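Pyridoxal phosphate homeostasis protein (Bifidobacterium adolescentis ATCC 15703, PDB 3CPG) probably binds pyridoxal 5'-phosphate and takes part in keeping the supply of this cofactor in balance. Local coordinates at residues Glu241-Met246 with Ile260-Thr265. Residues are numbered along the deposited sequence; the frame is centred on the assembly and turned at random.
Sequences ELSMGM and IVRVGT. With ACT (acetate ion), chain B.
S243 and I260 bridge the last two strands of a TIM barrel, the fold of the alanine racemase N-terminal domain family; the short strand axes run parallel within 23°, and strand 260-263 pairs on its other side with strand 51-55, closing the barrel.

Three backbone bonds carry the register: I260 N to L242 O, M244 N to I260 O (2.9 Å) and R262 N to G245 O (2.9 Å). A CA-H...O contact from M246 CA to R262 O (3.1 Å) follows; the M246 side chain lies about 7 Å from that of K57, the predicted attachment lysine, here without cofactor. G245 has a positive phi, where a CB would press on the preceding carbonyl.

The polar side-chain contact belongs to R262, whose chain bends at chi3 (-56°) to bring its guanidinium edge-on to S243. NH1 donates to S243 OG (3.1 Å), which lies 11° out of the guanidinium plane, and weakly to S243 O; NH2 bonds T203 O. OG, anti to the backbone N, is also hydrogen-bonded to E139 OE1. An alanine in place of R262 would probably leave S243 OG and T203 O without these donors and open a gap beside M246.

Van der Waals contacts involve polar atoms too. I260 CG1 and CD1 each lie 3.7 Å from E241 OE1, an oxygen held by T259 while OE2 pairs with R51. On the R262 side, M246 SE approaches NH2 obliquely at 3.9 Å.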
# COMPACT_ATOMS: atom_id res chain seq x y z
N GLU A 241 3.22 -8.26 5.72
CA GLU A 241 2.08 -7.78 4.97
C GLU A 241 1.93 -8.38 3.57
O GLU A 241 2.91 -8.78 2.93
CB GLU A 241 2.13 -6.26 4.82
CG GLU A 241 2.33 -5.50 6.12
CD GLU A 241 1.05 -5.29 6.91
OE1 GLU A 241 -0.00 -5.85 6.54
OE2 GLU A 241 1.10 -4.54 7.91
N LEU A 242 0.68 -8.43 3.13
CA LEU A 242 0.34 -8.89 1.79
C LEU A 242 -0.60 -7.81 1.27
O LEU A 242 -1.78 -7.79 1.61
CB LEU A 242 -0.36 -10.24 1.81
CG LEU A 242 0.55 -11.45 2.10
CD1 LEU A 242 -0.30 -12.71 2.21
CD2 LEU A 242 1.58 -11.58 1.00
N SER A 243 -0.05 -6.90 0.48
CA SER A 243 -0.84 -5.81 -0.09
C SER A 243 -1.34 -6.31 -1.43
O SER A 243 -0.60 -6.32 -2.41
CB SER A 243 0.03 -4.57 -0.27
OG SER A 243 -0.72 -3.49 -0.80
N MSE A 244 -2.59 -6.74 -1.46
CA MSE A 244 -3.19 -7.26 -2.68
C MSE A 244 -4.71 -7.19 -2.62
O MSE A 244 -5.30 -7.36 -1.56
CB MSE A 244 -2.73 -8.71 -2.91
CG MSE A 244 -3.02 -9.67 -1.75
SE MSE A 244 -2.10 -11.36 -1.96
CE MSE A 244 -3.20 -12.46 -0.88
N GLY A 245 -5.32 -6.96 -3.77
CA GLY A 245 -6.76 -6.85 -3.85
C GLY A 245 -7.15 -5.39 -3.98
O GLY A 245 -6.66 -4.54 -3.25
N MSE A 246 -8.03 -5.10 -4.93
CA MSE A 246 -8.50 -3.75 -5.16
C MSE A 246 -10.01 -3.81 -5.32
O MSE A 246 -10.63 -4.80 -4.92
CB MSE A 246 -7.82 -3.16 -6.40
CG MSE A 246 -6.31 -3.16 -6.27
SE MSE A 246 -5.36 -2.18 -7.64
CE MSE A 246 -5.68 -3.42 -9.05
N ILE A 260 -3.75 -6.12 3.41
CA ILE A 260 -3.95 -4.74 2.97
C ILE A 260 -4.59 -4.75 1.59
O ILE A 260 -4.04 -5.32 0.65
CB ILE A 260 -2.63 -3.94 2.84
CG1 ILE A 260 -1.95 -3.81 4.20
CG2 ILE A 260 -2.93 -2.55 2.27
CD1 ILE A 260 -0.61 -3.08 4.12
N VAL A 261 -5.76 -4.14 1.47
CA VAL A 261 -6.41 -4.04 0.17
C VAL A 261 -6.29 -2.58 -0.22
O VAL A 261 -6.42 -1.70 0.63
CB VAL A 261 -7.90 -4.47 0.22
CG1 VAL A 261 -7.99 -5.97 0.51
CG2 VAL A 261 -8.66 -3.67 1.27
N ARG A 262 -6.01 -2.33 -1.50
CA ARG A 262 -5.85 -0.97 -2.02
C ARG A 262 -7.08 -0.62 -2.85
O ARG A 262 -7.25 -1.13 -3.95
CB ARG A 262 -4.58 -0.90 -2.89
CG ARG A 262 -3.33 -1.40 -2.19
CD ARG A 262 -2.09 -1.14 -3.04
NE ARG A 262 -2.21 -1.73 -4.37
CZ ARG A 262 -2.04 -3.02 -4.64
NH1 ARG A 262 -1.74 -3.88 -3.67
NH2 ARG A 262 -2.18 -3.46 -5.88
N VAL A 263 -7.92 0.26 -2.32
CA VAL A 263 -9.16 0.61 -2.99
C VAL A 263 -9.28 2.07 -3.43
O VAL A 263 -9.08 2.99 -2.64
CB VAL A 263 -10.36 0.27 -2.07
CG1 VAL A 263 -11.67 0.46 -2.82
CG2 VAL A 263 -10.23 -1.17 -1.57
N GLY A 264 -9.61 2.26 -4.70
CA GLY A 264 -9.77 3.59 -5.24
C GLY A 264 -11.20 3.85 -5.68
O GLY A 264 -11.95 4.56 -5.01
N THR A 265 -11.59 3.25 -6.80
CA THR A 265 -12.92 3.43 -7.38
C THR A 265 -14.11 3.16 -6.45
O THR A 265 -15.07 3.93 -6.43
CB THR A 265 -13.08 2.57 -8.64
OG1 THR A 265 -12.04 2.90 -9.57
CG2 THR A 265 -14.42 2.82 -9.30
C ACT B . -9.46 0.49 -7.75
O ACT B . -9.48 1.70 -7.94
OXT ACT B . -9.61 0.05 -6.62
CH3 ACT B . -9.25 -0.45 -8.91
O HOH W 1 -3.75 -6.51 -6.08